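Local coordinates for protein annexin A8 (Homo sapiens, PDB 1W3W) that binds acidic phospholipids in a calcium-dependent manner and acts as an anticoagulant, indirectly inhibiting the thromboplastin-specific complex of the coagulation cascade, at residues A[95-100]-A[279-284]; A[101-106]-A[137-142]. All blocks are in the same frame, centred on the assembly; numbering follows the deposited sequence.

Contact 1 (A[95-100]-A[279-284]); sequences YRYEAK and NIVSRS
Tyr-97 reaches across to Val-281 and Ser-282 and bridges two nearly antiparallel helical segments, 96-100 and 279-283, whose axes stay 11.2 Å apart and run at 153°. The close packing is gathered along the CD2-CE2 edge of the ring: Tyr-97 CE2 lies 4.0 Å from Val-281 CG1, which comes at the ring obliquely, and 4.1 Å from Ser-282 CB, which sits at the ring edge near its plane. The Tyr-97 and Val-281 side chains cross at about a right angle. A chi1 of 179° sets the ring opposite its own backbone N and brings that edge up to the second helix. Helix 81-91 backs this apolar part, Ala-89 against Tyr-97 and Leu-86 and Leu-90 against Val-281. The segments belong to the predicted second and fourth annexin repeats, and their meeting near the centre of the chain is consistent with the central hydrophilic channel of annexins, between the repeat 1/4 and repeat 2/3 modules. On that polar side the contact is looser: Glu-98 OE1 approaches Ser-282 CB at 3.9 Å without bonding to it, and Arg-283 NH1 stays 6.5 Å from the same oxygen. Both carboxylate oxygens of Glu-98 find partners other than Ser-282. The bend at chi2 swings OE2 back to the N-cap, where it accepts the N-H of Tyr-95 (N to OE2 2.9 Å) in a bent bond, on the syn side but 24° out of the carboxylate plane; OE1 forms a salt bridge with Arg-123, restraining the carboxylate's rotation. Ser-282 OG bonds back to Arg-278 O within its own helix, leaving CB to meet Tyr-97 and Glu-98.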
loop_
_atom_site.group_PDB
_atom_site.type_symbol
_atom_site.label_atom_id
_atom_site.label_comp_id
_atom_site.label_asym_id
_atom_site.label_seq_id
_atom_site.Cartn_x
_atom_site.Cartn_y
_atom_site.Cartn_z
ATOM N N TYR A 95 3.553 -8.606 4.354
ATOM C CA TYR A 95 4.149 -7.986 5.543
ATOM C C TYR A 95 5.644 -7.813 5.404
ATOM O O TYR A 95 6.162 -6.722 5.629
ATOM C CB TYR A 95 3.757 -8.707 6.856
ATOM C CG TYR A 95 2.291 -9.060 6.887
ATOM C CD1 TYR A 95 1.331 -8.132 6.486
ATOM C CD2 TYR A 95 1.866 -10.337 7.250
ATOM C CE1 TYR A 95 -0.009 -8.453 6.466
ATOM C CE2 TYR A 95 0.523 -10.664 7.230
ATOM C CZ TYR A 95 -0.405 -9.721 6.838
ATOM O OH TYR A 95 -1.738 -10.040 6.816
ATOM N N ARG A 96 6.343 -8.861 5.022
ATOM C CA ARG A 96 7.726 -8.721 4.606
ATOM C C ARG A 96 7.852 -7.840 3.375
ATOM O O ARG A 96 8.808 -7.077 3.274
ATOM C CB ARG A 96 8.359 -10.090 4.351
ATOM C CG ARG A 96 8.465 -10.909 5.614
ATOM C CD ARG A 96 9.431 -12.081 5.541
ATOM N NE ARG A 96 10.702 -11.682 4.933
ATOM C CZ ARG A 96 11.594 -12.520 4.415
ATOM N NH1 ARG A 96 11.389 -13.837 4.430
ATOM N NH2 ARG A 96 12.706 -12.035 3.875
ATOM N N TYR A 97 6.875 -7.897 2.469
ATOM C CA TYR A 97 6.885 -7.041 1.288
ATOM C C TYR A 97 6.824 -5.564 1.660
ATOM O O TYR A 97 7.641 -4.765 1.200
ATOM C CB TYR A 97 5.709 -7.369 0.365
ATOM C CG TYR A 97 5.667 -6.499 -0.861
ATOM C CD1 TYR A 97 6.810 -6.304 -1.643
ATOM C CD2 TYR A 97 4.490 -5.879 -1.259
ATOM C CE1 TYR A 97 6.770 -5.513 -2.775
ATOM C CE2 TYR A 97 4.445 -5.100 -2.398
ATOM C CZ TYR A 97 5.589 -4.910 -3.147
ATOM O OH TYR A 97 5.542 -4.118 -4.277
ATOM N N GLU A 98 5.852 -5.205 2.494
ATOM C CA GLU A 98 5.694 -3.823 2.951
ATOM C C GLU A 98 6.917 -3.331 3.738
ATOM O O GLU A 98 7.339 -2.185 3.589
ATOM C CB GLU A 98 4.414 -3.657 3.784
ATOM C CG GLU A 98 3.143 -3.678 2.952
ATOM C CD GLU A 98 2.531 -5.061 2.823
ATOM O OE1 GLU A 98 1.331 -5.129 2.528
ATOM O OE2 GLU A 98 3.226 -6.082 3.013
ATOM N N ALA A 99 7.482 -4.204 4.567
ATOM C CA ALA A 99 8.718 -3.892 5.284
ATOM C C ALA A 99 9.860 -3.551 4.323
ATOM O O ALA A 99 10.618 -2.615 4.577
ATOM C CB ALA A 99 9.113 -5.031 6.177
ATOM N N LYS A 100 9.976 -4.296 3.232
ATOM C CA LYS A 100 10.979 -4.014 2.215
ATOM C C LYS A 100 10.720 -2.664 1.548
ATOM O O LYS A 100 11.644 -1.874 1.380
ATOM C CB LYS A 100 11.028 -5.118 1.162
ATOM C CG LYS A 100 12.060 -4.884 0.026
ATOM C CD LYS A 100 11.408 -4.990 -1.347
ATOM C CE LYS A 100 12.446 -5.144 -2.474
ATOM N NZ LYS A 100 13.423 -4.022 -2.495
ATOM N N ASN A 279 0.831 -1.423 -5.155
ATOM C CA ASN A 279 -0.589 -1.498 -4.882
ATOM C C ASN A 279 -1.273 -2.676 -5.541
ATOM O O ASN A 279 -2.127 -3.311 -4.920
ATOM C CB ASN A 279 -1.246 -0.161 -5.209
ATOM C CG ASN A 279 -0.898 0.879 -4.185
ATOM O OD1 ASN A 279 -0.002 1.709 -4.381
ATOM N ND2 ASN A 279 -1.546 0.797 -3.051
ATOM N N ILE A 280 -0.884 -3.004 -6.776
ATOM C CA ILE A 280 -1.446 -4.175 -7.442
ATOM C C ILE A 280 -0.992 -5.451 -6.732
ATOM O O ILE A 280 -1.802 -6.329 -6.459
ATOM C CB ILE A 280 -1.097 -4.196 -8.955
ATOM C CG1 ILE A 280 -1.977 -3.161 -9.669
ATOM C CG2 ILE A 280 -1.315 -5.587 -9.550
ATOM C CD1 ILE A 280 -1.789 -3.083 -11.137
ATOM N N VAL A 281 0.294 -5.535 -6.420
ATOM C CA VAL A 281 0.831 -6.727 -5.803
ATOM C C VAL A 281 0.264 -6.942 -4.400
ATOM O O VAL A 281 -0.181 -8.040 -4.092
ATOM C CB VAL A 281 2.363 -6.704 -5.774
ATOM C CG1 VAL A 281 2.905 -7.815 -4.874
ATOM C CG2 VAL A 281 2.914 -6.855 -7.201
ATOM N N SER A 282 0.289 -5.902 -3.570
ATOM C CA SER A 282 -0.092 -6.026 -2.149
ATOM C C SER A 282 -1.607 -6.186 -1.961
ATOM O O SER A 282 -2.043 -6.780 -0.980
ATOM C CB SER A 282 0.478 -4.869 -1.305
ATOM O OG SER A 282 -0.146 -3.626 -1.563
ATOM N N ARG A 283 -2.407 -5.719 -2.922
ATOM C CA ARG A 283 -3.864 -5.876 -2.829
ATOM C C ARG A 283 -4.418 -7.046 -3.652
ATOM O O ARG A 283 -5.597 -7.340 -3.571
ATOM C CB ARG A 283 -4.561 -4.575 -3.208
ATOM C CG ARG A 283 -4.081 -3.362 -2.395
ATOM C CD ARG A 283 -4.106 -3.584 -0.898
ATOM N NE ARG A 283 -5.477 -3.704 -0.418
ATOM C CZ ARG A 283 -5.828 -3.722 0.861
ATOM N NH1 ARG A 283 -4.919 -3.671 1.813
ATOM N NH2 ARG A 283 -7.111 -3.775 1.185
ATOM N N SER A 284 -3.553 -7.724 -4.397
ATOM C CA SER A 284 -3.934 -8.778 -5.336
ATOM C C SER A 284 -4.753 -9.900 -4.717
ATOM O O SER A 284 -5.579 -10.446 -5.396
ATOM C CB SER A 284 -2.693 -9.384 -6.020
ATOM O OG SER A 284 -1.862 -10.040 -5.084
#

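Contact 2 (A[101-106]-A[137-142]); sequences ELHDAM and EDYGSS
His-103 lies flat on Tyr-139, the two rings forming an offset stack with centroids 3.9 Å apart and planes 13° from parallel. Starting at its root, His-103 CB stands over the face of the phenol ring, 14° off the ring normal, in a CH-pi contact nearest the CE2 and CZ side. CG comes next, centred above that face and 3.8 Å from Tyr-139 CE1. The imidazole then slides toward the root of the tyrosine: ND1 makes the closest approach, 3.4 Å to Tyr-139 CG, and CE1 follows at 3.6 Å from Tyr-139 CD1. On the other branch CD2 passes just beyond the CD1-CE1 edge, and NE2, at the tip, is still 3.8 Å from Tyr-139 CD1. A chi1 of -174° extends the imidazole away from its own helix, bringing CG over the phenol face while CE1 and NE2 overhang the CD1 edge. Asp-138 CB covers the opposite face of the phenol, and Tyr-135 meets Tyr-139 edge-to-face. Were Tyr-139 replaced by an alanine, the imidazole would be likely to lose its stacking partner and gain freedom to turn. The helix of Tyr-139 stops at Gly-140, whose positive phi suits glycine, and the chain turns toward helix 143-150. Joining the first helix of the predicted second repeat to its third, the stack fits the annexin fold, in which the third helix lies across a bundle made by the other four.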
loop_
_atom_site.group_PDB
_atom_site.type_symbol
_atom_site.label_atom_id
_atom_site.label_comp_id
_atom_site.label_asym_id
_atom_site.label_seq_id
_atom_site.Cartn_x
_atom_site.Cartn_y
_atom_site.Cartn_z
ATOM N N GLU A 101 9.467 -2.398 1.178
ATOM C CA GLU A 101 9.107 -1.117 0.584
ATOM C C GLU A 101 9.422 0.063 1.516
ATOM O O GLU A 101 9.908 1.096 1.063
ATOM C CB GLU A 101 7.629 -1.106 0.187
ATOM C CG GLU A 101 7.323 -2.010 -0.989
ATOM C CD GLU A 101 7.910 -1.498 -2.289
ATOM O OE1 GLU A 101 8.653 -2.254 -2.933
ATOM O OE2 GLU A 101 7.628 -0.348 -2.672
ATOM N N LEU A 102 9.137 -0.089 2.801
ATOM C CA LEU A 102 9.391 0.978 3.769
ATOM C C LEU A 102 10.907 1.221 3.932
ATOM O O LEU A 102 11.366 2.365 3.983
ATOM C CB LEU A 102 8.765 0.639 5.126
ATOM C CG LEU A 102 7.234 0.688 5.192
ATOM C CD1 LEU A 102 6.718 -0.013 6.441
ATOM C CD2 LEU A 102 6.721 2.123 5.141
ATOM N N HIS A 103 11.669 0.135 3.998
ATOM C CA HIS A 103 13.139 0.213 4.072
ATOM C C HIS A 103 13.701 0.925 2.853
ATOM O O HIS A 103 14.522 1.832 2.995
ATOM C CB HIS A 103 13.742 -1.185 4.166
ATOM C CG HIS A 103 15.229 -1.206 4.390
ATOM N ND1 HIS A 103 15.798 -1.070 5.641
ATOM C CD2 HIS A 103 16.258 -1.388 3.528
ATOM C CE1 HIS A 103 17.114 -1.167 5.537
ATOM N NE2 HIS A 103 17.418 -1.357 4.266
ATOM N N ASP A 104 13.255 0.514 1.664
ATOM C CA ASP A 104 13.681 1.137 0.424
ATOM C C ASP A 104 13.333 2.621 0.392
ATOM O O ASP A 104 14.081 3.415 -0.168
ATOM C CB ASP A 104 13.047 0.476 -0.799
ATOM C CG ASP A 104 13.612 -0.891 -1.106
ATOM O OD1 ASP A 104 14.584 -1.337 -0.445
ATOM O OD2 ASP A 104 13.098 -1.609 -1.985
ATOM N N ALA A 105 12.200 2.996 0.981
ATOM C CA ALA A 105 11.776 4.391 0.992
ATOM C C ALA A 105 12.732 5.282 1.777
ATOM O O ALA A 105 12.808 6.476 1.504
ATOM C CB ALA A 105 10.372 4.532 1.554
ATOM N N MET A 106 13.426 4.709 2.764
ATOM C CA MET A 106 14.318 5.459 3.642
ATOM C C MET A 106 15.826 5.238 3.411
ATOM O O MET A 106 16.606 6.086 3.804
ATOM C CB MET A 106 13.999 5.144 5.098
ATOM C CG MET A 106 12.704 5.759 5.579
ATOM S SD MET A 106 12.360 5.363 7.267
ATOM C CE MET A 106 11.758 3.706 7.087
ATOM N N GLU A 137 13.170 -7.966 11.928
ATOM C CA GLU A 137 13.785 -9.254 11.593
ATOM C C GLU A 137 14.718 -9.162 10.387
ATOM O O GLU A 137 15.788 -9.762 10.381
ATOM C CB GLU A 137 12.715 -10.330 11.332
ATOM C CG GLU A 137 12.136 -10.969 12.589
ATOM C CD GLU A 137 10.897 -11.828 12.321
ATOM O OE1 GLU A 137 10.622 -12.143 11.137
ATOM O OE2 GLU A 137 10.191 -12.194 13.305
ATOM N N ASP A 138 14.324 -8.394 9.375
ATOM C CA ASP A 138 15.055 -8.358 8.119
ATOM C C ASP A 138 16.131 -7.284 8.101
ATOM O O ASP A 138 17.129 -7.442 7.409
ATOM C CB ASP A 138 14.103 -8.130 6.941
ATOM C CG ASP A 138 13.267 -9.351 6.626
ATOM O OD1 ASP A 138 12.255 -9.197 5.917
ATOM O OD2 ASP A 138 13.536 -10.497 7.055
ATOM N N TYR A 139 15.926 -6.193 8.838
ATOM C CA TYR A 139 16.804 -5.017 8.733
ATOM C C TYR A 139 17.485 -4.612 10.040
ATOM O O TYR A 139 18.298 -3.687 10.047
ATOM C CB TYR A 139 16.038 -3.832 8.119
ATOM C CG TYR A 139 15.381 -4.237 6.831
ATOM C CD1 TYR A 139 16.149 -4.606 5.735
ATOM C CD2 TYR A 139 13.997 -4.324 6.725
ATOM C CE1 TYR A 139 15.564 -5.034 4.555
ATOM C CE2 TYR A 139 13.400 -4.741 5.548
ATOM C CZ TYR A 139 14.191 -5.099 4.471
ATOM O OH TYR A 139 13.618 -5.523 3.313
ATOM N N GLY A 140 17.158 -5.301 11.131
ATOM C CA GLY A 140 17.863 -5.140 12.396
ATOM C C GLY A 140 17.694 -3.813 13.118
ATOM O O GLY A 140 18.477 -3.502 14.017
ATOM N N SER A 141 16.702 -3.022 12.722
ATOM C CA SER A 141 16.333 -1.809 13.456
ATOM C C SER A 141 14.819 -1.712 13.566
ATOM O O SER A 141 14.079 -2.347 12.813
ATOM C CB SER A 141 16.877 -0.551 12.780
ATOM O OG SER A 141 16.588 -0.546 11.393
ATOM N N SER A 142 14.365 -0.912 14.516
ATOM C CA SER A 142 12.945 -0.736 14.734
ATOM C C SER A 142 12.401 0.231 13.676
ATOM O O SER A 142 13.039 1.236 13.365
ATOM C CB SER A 142 12.694 -0.224 16.152
ATOM O OG SER A 142 11.756 0.825 16.161
#

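Both contacts use helix 96-107: its first half faces helix 273-283 in contact 1, and the half that follows meets the end of helix 125-139 in contact 2. Their centres are 14 Å apart, contact 1 about 6 Å and contact 2 about 15 Å from the centre of the chain. Along the sequence contact 2 is nested inside the long loop closed by contact 1. They also touch, through the salt bridge of Arg-96 NE to Asp-138 OD1 (3.1 Å). One helix thus ties the predicted second repeat internally and joins it to the fourth, away from the calcium site at Met-266, Gly-268, Gly-270 and Asp-310.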